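Nucleoside-diphosphate-sugar epimerase (Pseudomonas aeruginosa, PDB 2X4G) probably binds a nicotinamide dinucleotide on a Rossmann fold and may convert nucleotide sugars, like other members of the NAD-dependent epimerase/dehydratase family. Local coordinates at residues Leu19-Gly23 and Gln49-Leu53; Leu137-Leu143 and Gln304-Lys310; Glu187-Pro192 and Trp333-Tyr339; Leu241-Leu246 and Phe317-Leu323. All coordinates share one frame. Residue numbers count along the deposited sequence, not the author numbering.

Interaction 1: Leu19-Gly23 and Gln49-Leu53; sequences LGATG and QIQRL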
# COMPACT_ATOMS: atom_id res chain seq x y z
N LEU A 19 -20.22 -13.69 -19.97
CA LEU A 19 -18.82 -13.27 -20.01
C LEU A 19 -18.28 -13.37 -18.62
O LEU A 19 -18.96 -12.99 -17.68
CB LEU A 19 -18.67 -11.82 -20.46
CG LEU A 19 -18.94 -11.64 -21.96
CD1 LEU A 19 -20.46 -11.54 -22.20
CD2 LEU A 19 -18.20 -10.46 -22.54
N GLY A 20 -17.05 -13.86 -18.50
CA GLY A 20 -16.40 -14.03 -17.20
C GLY A 20 -16.85 -15.29 -16.51
O GLY A 20 -16.89 -15.35 -15.29
N ALA A 21 -17.15 -16.31 -17.31
CA ALA A 21 -17.63 -17.60 -16.84
C ALA A 21 -16.65 -18.40 -16.00
O ALA A 21 -17.06 -19.32 -15.30
CB ALA A 21 -18.06 -18.43 -18.01
N THR A 22 -15.37 -18.09 -16.07
CA THR A 22 -14.37 -18.83 -15.29
C THR A 22 -14.22 -18.27 -13.87
O THR A 22 -13.63 -18.91 -13.02
CB THR A 22 -13.00 -18.80 -15.98
OG1 THR A 22 -12.59 -17.45 -16.14
CG2 THR A 22 -13.05 -19.46 -17.34
N GLY A 23 -14.73 -17.06 -13.62
CA GLY A 23 -14.79 -16.54 -12.26
C GLY A 23 -15.85 -17.25 -11.43
O GLY A 23 -16.70 -17.96 -11.98
N GLN A 49 -9.12 -20.05 -19.46
CA GLN A 49 -9.20 -21.49 -19.46
C GLN A 49 -10.62 -22.01 -19.26
O GLN A 49 -11.01 -22.56 -18.23
CB GLN A 49 -8.25 -22.08 -18.46
CG GLN A 49 -7.71 -23.35 -19.02
CD GLN A 49 -6.50 -23.82 -18.31
OE1 GLN A 49 -5.61 -23.03 -17.95
NE2 GLN A 49 -6.43 -25.14 -18.11
N ILE A 50 -11.37 -21.83 -20.34
CA ILE A 50 -12.77 -22.05 -20.38
C ILE A 50 -13.06 -23.56 -20.47
O ILE A 50 -14.16 -24.00 -20.16
CB ILE A 50 -13.34 -21.22 -21.56
CG1 ILE A 50 -14.80 -20.84 -21.31
CG2 ILE A 50 -13.09 -21.93 -22.90
CD1 ILE A 50 -15.00 -19.91 -20.12
N GLN A 51 -12.08 -24.36 -20.86
CA GLN A 51 -12.23 -25.82 -20.86
C GLN A 51 -12.56 -26.41 -19.48
O GLN A 51 -12.95 -27.57 -19.40
CB GLN A 51 -11.00 -26.53 -21.45
CG GLN A 51 -9.65 -26.18 -20.77
CD GLN A 51 -8.80 -25.15 -21.57
OE1 GLN A 51 -9.22 -24.00 -21.78
NE2 GLN A 51 -7.60 -25.57 -22.00
N ARG A 52 -12.43 -25.63 -18.40
CA ARG A 52 -12.96 -26.05 -17.10
C ARG A 52 -14.49 -26.16 -17.09
O ARG A 52 -15.05 -26.71 -16.16
CB ARG A 52 -12.57 -25.09 -15.97
CG ARG A 52 -11.08 -24.94 -15.76
CD ARG A 52 -10.66 -24.69 -14.29
NE ARG A 52 -11.63 -23.90 -13.56
CZ ARG A 52 -11.87 -22.61 -13.79
NH1 ARG A 52 -11.20 -21.94 -14.73
NH2 ARG A 52 -12.78 -21.98 -13.06
N LEU A 53 -15.15 -25.60 -18.10
CA LEU A 53 -16.60 -25.61 -18.19
C LEU A 53 -17.12 -26.52 -19.31
O LEU A 53 -18.33 -26.56 -19.59
CB LEU A 53 -17.13 -24.17 -18.36
CG LEU A 53 -17.21 -23.38 -17.06
CD1 LEU A 53 -15.83 -23.10 -16.54
CD2 LEU A 53 -17.94 -22.08 -17.26
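The glycine-rich turn of a Rossmann fold, the start of the GxxGxxG signature, here meets the loop that follows the second strand. In this family such a turn usually lies under the dinucleotide phosphates, so a cofactor role is probable. Strand 15-19 ends at Leu-19. Gly-20 then adopts a positive phi (81°), easy for glycine, and opens a type I turn closed by Gly-23 N to Gly-20 O at 3.2 Å; Gly-23 caps the following helix. Residues 50-52 form a 3-10 turn, with Leu-53 N bonded to Ile-50 O at 2.8 Å.

Three side chains reach from this turn to the glycine-rich loop. Ile-50, with chi1 t and chi2 p, extends CD1 to 4.0 Å from Ala-21 CB and 3.4 Å from Thr-22 CG2. Beta-branched Thr-22 takes the p rotamer, and the methyl it offers, CG2, also lies 3.8 Å from Gln-49 O. Leu-53, chi1 m, sets CD2 3.7 Å from Ala-21 CB, and both residues also rest on Leu-42 of strand 39-44. The small Ala-21 CB thus touches both Ile-50 and Leu-53. Arg-52 is folded rather than extended, with chi3 at -35°, and also packs on His-27. The bend carries its guanidinium back over the loop, where NH2 donates an in-plane hydrogen bond to Thr-22 O at 3.2 Å, with an angle of 164° at the hydrogen.

Interaction 2: Leu137-Leu143 and Gln304-Lys310; sequences LPGHEGL and QFLDGRK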
# COMPACT_ATOMS: atom_id res chain seq x y z
N LEU A 137 -30.37 0.92 8.93
CA LEU A 137 -31.11 -0.30 8.58
C LEU A 137 -30.46 -1.03 7.39
O LEU A 137 -29.57 -0.50 6.74
CB LEU A 137 -32.57 0.04 8.29
CG LEU A 137 -33.38 0.71 9.43
CD1 LEU A 137 -34.86 0.80 9.06
CD2 LEU A 137 -33.21 -0.02 10.76
N PRO A 138 -30.89 -2.27 7.12
CA PRO A 138 -30.30 -2.96 6.00
C PRO A 138 -30.55 -2.23 4.70
O PRO A 138 -31.65 -1.72 4.46
CB PRO A 138 -31.03 -4.31 5.99
CG PRO A 138 -31.47 -4.51 7.37
CD PRO A 138 -31.87 -3.13 7.82
N GLY A 139 -29.53 -2.19 3.86
CA GLY A 139 -29.57 -1.46 2.61
C GLY A 139 -30.48 -2.06 1.55
O GLY A 139 -30.74 -3.26 1.53
N HIS A 140 -30.93 -1.19 0.65
CA HIS A 140 -31.91 -1.55 -0.35
C HIS A 140 -31.63 -0.78 -1.64
O HIS A 140 -30.81 0.15 -1.66
CB HIS A 140 -33.34 -1.31 0.18
CG HIS A 140 -33.62 0.12 0.57
ND1 HIS A 140 -34.04 1.07 -0.33
CD2 HIS A 140 -33.52 0.75 1.77
CE1 HIS A 140 -34.18 2.23 0.29
NE2 HIS A 140 -33.87 2.06 1.56
N GLU A 141 -32.33 -1.15 -2.70
CA GLU A 141 -32.05 -0.66 -4.04
C GLU A 141 -32.27 0.85 -4.24
O GLU A 141 -31.75 1.44 -5.20
CB GLU A 141 -32.89 -1.43 -5.03
CG GLU A 141 -32.46 -2.88 -5.23
CD GLU A 141 -33.03 -3.87 -4.22
OE1 GLU A 141 -32.73 -5.07 -4.36
OE2 GLU A 141 -33.75 -3.46 -3.28
N GLY A 142 -33.05 1.47 -3.36
CA GLY A 142 -33.36 2.89 -3.45
C GLY A 142 -32.26 3.80 -2.93
O GLY A 142 -32.37 5.00 -3.05
N LEU A 143 -31.22 3.23 -2.33
CA LEU A 143 -30.11 4.02 -1.80
C LEU A 143 -29.20 4.45 -2.93
O LEU A 143 -28.51 3.64 -3.50
CB LEU A 143 -29.30 3.21 -0.78
CG LEU A 143 -30.03 2.77 0.49
CD1 LEU A 143 -29.03 2.16 1.43
CD2 LEU A 143 -30.74 3.95 1.17
N GLN A 304 -22.38 -3.24 4.56
CA GLN A 304 -23.64 -3.21 5.34
C GLN A 304 -24.52 -4.44 5.10
O GLN A 304 -24.24 -5.26 4.23
CB GLN A 304 -24.45 -1.96 5.02
CG GLN A 304 -24.87 -1.80 3.57
CD GLN A 304 -25.61 -0.50 3.33
OE1 GLN A 304 -26.29 0.01 4.23
NE2 GLN A 304 -25.49 0.05 2.13
N PHE A 305 -25.56 -4.57 5.92
CA PHE A 305 -26.59 -5.59 5.73
C PHE A 305 -27.42 -5.18 4.54
O PHE A 305 -27.56 -3.98 4.26
CB PHE A 305 -27.52 -5.73 6.95
CG PHE A 305 -26.88 -6.38 8.17
CD1 PHE A 305 -25.69 -7.08 8.11
CD2 PHE A 305 -27.53 -6.30 9.39
CE1 PHE A 305 -25.15 -7.67 9.26
CE2 PHE A 305 -26.99 -6.89 10.52
CZ PHE A 305 -25.80 -7.58 10.45
N LEU A 306 -27.97 -6.17 3.84
CA LEU A 306 -28.74 -5.95 2.63
C LEU A 306 -30.16 -6.51 2.79
O LEU A 306 -30.36 -7.52 3.46
CB LEU A 306 -28.03 -6.59 1.44
CG LEU A 306 -26.56 -6.19 1.22
CD1 LEU A 306 -26.04 -6.63 -0.16
CD2 LEU A 306 -26.32 -4.69 1.40
N ASP A 307 -31.15 -5.82 2.21
CA ASP A 307 -32.55 -6.19 2.24
C ASP A 307 -32.84 -6.92 0.94
O ASP A 307 -32.67 -6.35 -0.13
CB ASP A 307 -33.43 -4.91 2.32
CG ASP A 307 -34.94 -5.20 2.56
OD1 ASP A 307 -35.70 -4.23 2.79
OD2 ASP A 307 -35.36 -6.38 2.53
N GLY A 308 -33.30 -8.16 1.05
CA GLY A 308 -33.60 -9.00 -0.12
C GLY A 308 -35.03 -9.01 -0.65
O GLY A 308 -35.35 -9.81 -1.51
N ARG A 309 -35.88 -8.11 -0.17
CA ARG A 309 -37.31 -8.15 -0.51
C ARG A 309 -37.64 -7.92 -1.99
O ARG A 309 -38.55 -8.57 -2.53
CB ARG A 309 -38.08 -7.11 0.31
CG ARG A 309 -38.30 -7.47 1.78
CD ARG A 309 -38.57 -6.19 2.60
NE ARG A 309 -39.38 -6.40 3.79
CZ ARG A 309 -39.79 -5.42 4.60
NH1 ARG A 309 -39.43 -4.15 4.35
NH2 ARG A 309 -40.54 -5.69 5.67
N LYS A 310 -36.95 -6.98 -2.63
CA LYS A 310 -37.25 -6.64 -4.01
C LYS A 310 -37.08 -7.88 -4.86
O LYS A 310 -38.00 -8.25 -5.57
CB LYS A 310 -36.34 -5.52 -4.52
CG LYS A 310 -36.71 -4.97 -5.89
CD LYS A 310 -35.83 -3.77 -6.23
CE LYS A 310 -36.20 -3.11 -7.56
NZ LYS A 310 -35.31 -1.94 -7.91
O HOH W 1 -34.91 -5.34 -1.35
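A single parallel beta bridge, Gly-139 with Leu-306, joins the loop before helix 154-171 to the approach to helix 309-315. Gln-304 comes first: its amide bonds to Pro-131 and His-133, and its CD would clash with any CB on Gly-139, so glycine fits there. Phe-305 accepts from Gly-139 N through its O at 2.7 Å and packs CB 3.9 Å from Pro-138 CB, while its ring leads away. Leu-306 directs its CA-to-CB bond away from 137-143, and its side chain packs on Leu-240 and Thr-242. Asp-307 N completes the bridge by donating to Gly-139 O at 2.7 Å, and its OD2 accepts from Arg-309 N at 3.2 Å in an Asx turn that leads into the helix, with Gly-308 as N-cap. A water bonds to Asp-307 O (2.7 Å), Glu-141 OE2 (2.9 Å) and Lys-310 N (2.9 Å), while Glu-141 OE1 accepts from Leu-240 N. Lys-310 is fully extended, which lets NZ reach a salt bridge with Glu-237 while its CD passes 3.4 Å from Glu-141 CD.

Interaction 3: Glu187-Pro192 and Trp333-Tyr339; sequences ELDIGP and WFRDNGY
The end of the C-terminal helix 323-336 packs on loop 187-192, which follows core strand 176-185 of the Rossmann-type domain, through the rings of Trp-333 and Phe-334 in its last turn and Tyr-339 just beyond it. Glu-187 CA and Trp-333 CA come to 5.5 Å. Trp-333, with chi1 t and chi2 84°, lays one indole face against the loop: Leu-188 CA sits 3.8 Å from the centroid of the six-membered ring, 20° off its normal, a CH-pi contact. Leu-188 has a positive phi (73°), and its CD2 lies 3.8 Å from Trp-333 CD1.

Phe-334 (chi1 m, chi2 -42°) turns its ring edge to Asp-189 O, CE1 at 3.5 Å, with CE1 also 3.6 Å from Pro-192 CB. The Asp-189 carboxylate is hydrogen-bonded to Thr-193 OG1 and Gly-195 N. The helix ends in a Schellman motif: Tyr-339 N bonds Phe-334 O (2.9 Å), and Gly-338 N bonds Arg-335 O (3.0 Å), Gly-338 having positive phi. This brings Tyr-339 (chi1 m, chi2 74°) round, its CE2 3.7 Å from Pro-192 CD, beyond a cis Gly-191–Pro-192 peptide. Flat rings suit a loop of mainly backbone and aliphatic surface, so the join depends on shape and dispersion forces.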
# COMPACT_ATOMS: atom_id res chain seq x y z
N GLU A 187 -18.23 -23.14 -3.59
CA GLU A 187 -17.23 -23.94 -4.30
C GLU A 187 -16.89 -23.36 -5.69
O GLU A 187 -17.61 -22.52 -6.23
CB GLU A 187 -17.68 -25.39 -4.43
CG GLU A 187 -19.00 -25.59 -5.13
CD GLU A 187 -19.41 -27.05 -5.23
OE1 GLU A 187 -18.69 -27.92 -4.70
OE2 GLU A 187 -20.49 -27.33 -5.81
N LEU A 188 -15.79 -23.82 -6.24
CA LEU A 188 -15.28 -23.35 -7.53
C LEU A 188 -14.68 -21.95 -7.48
O LEU A 188 -14.79 -21.23 -8.43
CB LEU A 188 -16.37 -23.44 -8.62
CG LEU A 188 -17.20 -24.74 -8.66
CD1 LEU A 188 -18.19 -24.75 -9.80
CD2 LEU A 188 -16.32 -25.99 -8.70
N ASP A 189 -14.00 -21.57 -6.40
CA ASP A 189 -13.49 -20.19 -6.23
C ASP A 189 -11.99 -20.22 -6.47
O ASP A 189 -11.22 -20.44 -5.55
CB ASP A 189 -13.82 -19.68 -4.82
CG ASP A 189 -13.47 -18.21 -4.61
OD1 ASP A 189 -13.26 -17.50 -5.61
OD2 ASP A 189 -13.43 -17.76 -3.44
N ILE A 190 -11.56 -20.02 -7.71
CA ILE A 190 -10.20 -20.43 -8.05
C ILE A 190 -9.10 -19.63 -7.38
O ILE A 190 -8.17 -20.22 -6.82
CB ILE A 190 -9.92 -20.40 -9.53
CG1 ILE A 190 -10.89 -21.25 -10.28
CG2 ILE A 190 -8.52 -21.00 -9.80
CD1 ILE A 190 -10.18 -21.97 -11.43
N GLY A 191 -9.15 -18.32 -7.45
CA GLY A 191 -8.06 -17.53 -6.86
C GLY A 191 -7.42 -18.12 -5.59
O GLY A 191 -6.25 -18.53 -5.61
N PRO A 192 -8.17 -18.18 -4.47
CA PRO A 192 -9.55 -17.79 -4.37
C PRO A 192 -9.67 -16.29 -4.41
O PRO A 192 -8.67 -15.59 -4.50
CB PRO A 192 -9.98 -18.32 -3.00
CG PRO A 192 -8.74 -18.62 -2.27
CD PRO A 192 -7.57 -18.34 -3.14
N TRP A 333 -14.12 -27.88 -1.25
CA TRP A 333 -13.53 -27.56 -2.53
C TRP A 333 -12.07 -27.11 -2.32
O TRP A 333 -11.16 -27.60 -3.00
CB TRP A 333 -14.35 -26.50 -3.27
CG TRP A 333 -13.96 -26.44 -4.68
CD1 TRP A 333 -14.40 -27.23 -5.70
CD2 TRP A 333 -13.00 -25.56 -5.24
NE1 TRP A 333 -13.78 -26.88 -6.88
CE2 TRP A 333 -12.91 -25.86 -6.62
CE3 TRP A 333 -12.21 -24.55 -4.71
CZ2 TRP A 333 -12.05 -25.18 -7.49
CZ3 TRP A 333 -11.34 -23.87 -5.58
CH2 TRP A 333 -11.27 -24.19 -6.95
N PHE A 334 -11.84 -26.21 -1.37
CA PHE A 334 -10.49 -25.71 -1.15
C PHE A 334 -9.54 -26.82 -0.75
O PHE A 334 -8.40 -26.85 -1.19
CB PHE A 334 -10.47 -24.60 -0.09
CG PHE A 334 -11.06 -23.30 -0.55
CD1 PHE A 334 -10.78 -22.80 -1.82
CD2 PHE A 334 -11.87 -22.58 0.28
CE1 PHE A 334 -11.31 -21.62 -2.24
CE2 PHE A 334 -12.41 -21.38 -0.15
CZ PHE A 334 -12.13 -20.90 -1.42
N ARG A 335 -10.03 -27.74 0.07
CA ARG A 335 -9.24 -28.83 0.56
C ARG A 335 -8.88 -29.82 -0.56
O ARG A 335 -7.72 -30.21 -0.67
CB ARG A 335 -9.98 -29.54 1.70
CG ARG A 335 -9.06 -30.42 2.55
CD ARG A 335 -9.82 -31.06 3.71
NE ARG A 335 -9.88 -30.21 4.90
CZ ARG A 335 -11.00 -29.86 5.55
NH1 ARG A 335 -12.20 -30.29 5.14
NH2 ARG A 335 -10.92 -29.08 6.62
N ASP A 336 -9.84 -30.22 -1.39
CA ASP A 336 -9.56 -31.20 -2.45
C ASP A 336 -8.52 -30.67 -3.44
O ASP A 336 -7.78 -31.45 -4.07
CB ASP A 336 -10.83 -31.57 -3.22
CG ASP A 336 -11.86 -32.23 -2.33
OD1 ASP A 336 -13.08 -31.95 -2.50
OD2 ASP A 336 -11.45 -33.00 -1.43
N ASN A 337 -8.49 -29.35 -3.59
CA ASN A 337 -7.56 -28.71 -4.50
C ASN A 337 -6.33 -28.15 -3.79
O ASN A 337 -5.53 -27.48 -4.40
CB ASN A 337 -8.29 -27.66 -5.31
CG ASN A 337 -9.42 -28.27 -6.14
OD1 ASN A 337 -10.60 -28.09 -5.84
ND2 ASN A 337 -9.06 -29.03 -7.16
N GLY A 338 -6.16 -28.48 -2.53
CA GLY A 338 -4.91 -28.21 -1.85
C GLY A 338 -4.63 -26.75 -1.56
O GLY A 338 -3.47 -26.35 -1.57
N TYR A 339 -5.67 -25.96 -1.28
CA TYR A 339 -5.49 -24.58 -0.83
C TYR A 339 -5.16 -24.51 0.66
O TYR A 339 -4.71 -23.48 1.13
CB TYR A 339 -6.74 -23.71 -1.09
CG TYR A 339 -6.99 -23.37 -2.54
CD1 TYR A 339 -7.47 -24.32 -3.43
CD2 TYR A 339 -6.74 -22.10 -3.02
CE1 TYR A 339 -7.70 -24.01 -4.77
CE2 TYR A 339 -6.97 -21.78 -4.35
CZ TYR A 339 -7.45 -22.73 -5.22
OH TYR A 339 -7.67 -22.39 -6.53

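Interaction 4: Leu241-Leu246 and Phe317-Leu323; sequences LTGHNL and FFSTTAL
This is a packing contact, side chain to side chain and side chain to backbone, without hydrogen bonds between the segments, where the connection between helices 309-315 and 323-336 passes alongside strand 238-247. The segments run 28° apart end to end, with Gly-243 CA 5.6 Å from Ser-319 CA and His-244 CA 7.4 Å from Leu-323 CA. The strand is interrupted at Thr-242 and Gly-243, the latter at phi/psi -127/-90. Leu-241 pairs with strand 176-185 before the break, His-244 and Leu-246 with strand 213-218 after it. The other segment is extended except at Thr-320 (-126/-3), with Ala-322 at the N-cap of helix 323-336.

Phe-317 (chi1 t) brings CD1 to 4.0 Å from Leu-241 CD2, and its ring edge toward Thr-242 O, CE1 at 4.0 Å; an apolar ring fits this buried end. Small Ser-319 comes close, CB 3.9 Å from Thr-242 O and 4.2 Å from Gly-243 CA, while its OG bonds Glu-221, which also accepts from Thr-320 N and Thr-321 N. His-244 (chi1 m) directs CE1 to Thr-321 O at 3.3 Å, with ND1 3.6 Å from Leu-323 CB. Leu-246, chi1 between wells at -133°, meets Leu-323 (chi1 t, chi2 p), their CD2 atoms 3.5 Å apart. A strand that changes partners at a break, with the link between two C-terminal helices beside it, is consistent with the extended Rossmann-type architecture of the epimerase/dehydratase family.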
# COMPACT_ATOMS: atom_id res chain seq x y z
N LEU A 241 -29.22 -9.53 -4.34
CA LEU A 241 -29.31 -10.97 -4.26
C LEU A 241 -28.57 -11.33 -2.99
O LEU A 241 -27.36 -11.29 -2.95
CB LEU A 241 -28.69 -11.60 -5.52
CG LEU A 241 -29.29 -11.13 -6.87
CD1 LEU A 241 -28.54 -11.71 -8.05
CD2 LEU A 241 -30.79 -11.48 -6.97
N THR A 242 -29.32 -11.64 -1.93
CA THR A 242 -28.80 -11.68 -0.57
C THR A 242 -28.95 -13.04 0.03
O THR A 242 -29.76 -13.84 -0.41
CB THR A 242 -29.58 -10.71 0.34
OG1 THR A 242 -30.94 -11.14 0.43
CG2 THR A 242 -29.57 -9.32 -0.22
N GLY A 243 -28.16 -13.29 1.07
CA GLY A 243 -28.08 -14.60 1.73
C GLY A 243 -28.32 -14.43 3.20
O GLY A 243 -29.46 -14.49 3.64
N HIS A 244 -27.25 -14.19 3.96
CA HIS A 244 -27.34 -13.99 5.41
C HIS A 244 -26.67 -12.69 5.81
O HIS A 244 -25.55 -12.42 5.38
CB HIS A 244 -26.67 -15.14 6.16
CG HIS A 244 -27.24 -16.48 5.83
ND1 HIS A 244 -26.56 -17.41 5.08
CD2 HIS A 244 -28.45 -17.03 6.10
CE1 HIS A 244 -27.31 -18.48 4.92
NE2 HIS A 244 -28.46 -18.28 5.52
N ASN A 245 -27.38 -11.88 6.61
CA ASN A 245 -26.76 -10.73 7.24
C ASN A 245 -25.99 -11.20 8.47
O ASN A 245 -26.49 -11.95 9.27
CB ASN A 245 -27.79 -9.70 7.62
CG ASN A 245 -28.41 -9.06 6.43
OD1 ASN A 245 -27.74 -8.66 5.49
ND2 ASN A 245 -29.69 -8.95 6.45
N LEU A 246 -24.76 -10.74 8.59
CA LEU A 246 -23.79 -11.41 9.42
C LEU A 246 -22.81 -10.41 10.01
O LEU A 246 -22.27 -9.59 9.30
CB LEU A 246 -23.00 -12.36 8.52
CG LEU A 246 -22.77 -13.78 8.98
CD1 LEU A 246 -24.05 -14.36 9.57
CD2 LEU A 246 -22.34 -14.57 7.79
N PHE A 317 -36.95 -14.70 -6.11
CA PHE A 317 -35.67 -15.17 -5.58
C PHE A 317 -35.48 -14.98 -4.09
O PHE A 317 -35.72 -13.91 -3.55
CB PHE A 317 -34.49 -14.53 -6.28
CG PHE A 317 -33.19 -14.88 -5.63
CD1 PHE A 317 -32.66 -14.07 -4.64
CD2 PHE A 317 -32.55 -16.06 -5.96
CE1 PHE A 317 -31.48 -14.42 -4.02
CE2 PHE A 317 -31.37 -16.41 -5.34
CZ PHE A 317 -30.84 -15.59 -4.36
N PHE A 318 -34.96 -16.01 -3.45
CA PHE A 318 -34.47 -15.89 -2.10
C PHE A 318 -33.68 -17.14 -1.73
O PHE A 318 -33.90 -18.20 -2.29
CB PHE A 318 -35.63 -15.63 -1.11
CG PHE A 318 -36.65 -16.74 -1.06
CD1 PHE A 318 -36.47 -17.82 -0.21
CD2 PHE A 318 -37.78 -16.68 -1.83
CE1 PHE A 318 -37.40 -18.82 -0.15
CE2 PHE A 318 -38.73 -17.69 -1.76
CZ PHE A 318 -38.52 -18.76 -0.93
N SER A 319 -32.79 -17.01 -0.75
CA SER A 319 -31.92 -18.10 -0.33
C SER A 319 -32.67 -19.10 0.52
O SER A 319 -33.55 -18.72 1.30
CB SER A 319 -30.74 -17.55 0.47
OG SER A 319 -29.81 -18.57 0.81
N THR A 320 -32.32 -20.37 0.35
CA THR A 320 -32.85 -21.46 1.16
C THR A 320 -31.74 -22.30 1.82
O THR A 320 -32.04 -23.18 2.60
CB THR A 320 -33.85 -22.36 0.34
OG1 THR A 320 -33.29 -22.72 -0.92
CG2 THR A 320 -35.11 -21.61 0.05
N THR A 321 -30.48 -21.99 1.53
CA THR A 321 -29.33 -22.79 1.95
C THR A 321 -28.81 -22.34 3.32
O THR A 321 -28.61 -21.16 3.55
CB THR A 321 -28.17 -22.71 0.89
OG1 THR A 321 -28.70 -23.00 -0.41
CG2 THR A 321 -27.06 -23.69 1.17
N ALA A 322 -28.61 -23.28 4.23
CA ALA A 322 -27.98 -22.98 5.52
C ALA A 322 -26.58 -22.46 5.25
O ALA A 322 -25.91 -22.97 4.35
CB ALA A 322 -27.91 -24.21 6.39
N LEU A 323 -26.16 -21.45 6.01
CA LEU A 323 -24.81 -20.88 5.91
C LEU A 323 -23.71 -21.87 6.13
O LEU A 323 -22.66 -21.73 5.56
CB LEU A 323 -24.62 -19.77 6.94
CG LEU A 323 -23.28 -19.02 6.87
CD1 LEU A 323 -23.03 -18.48 5.45
CD2 LEU A 323 -23.29 -17.90 7.89

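Overall arrangement
From the N terminus, interaction 1 closes first, returning the loop after the second strand to the glycine-rich turn before any other contact opens. The other three interleave. The segment 137-143 opens interaction 2, 187-192 opens interaction 3 and 241-246 opens interaction 4; then 304-310, 317-323 and 333-339 close interactions 2, 4 and 3 in turn. Interaction 4 is thus nested within interaction 3, and interaction 2 crosses both. The C-terminal region is in this way tied to three successive parts of the Rossmann-type core. Interactions 2 and 4 touch through Leu-306 N and Asn-245 OD1 (3.0 Å), and interactions 1 and 3 pack through Arg-52 on Ile-190, whereas interactions 1 and 2, centres about 31 Å apart, lie on opposite sides of the chain's centre.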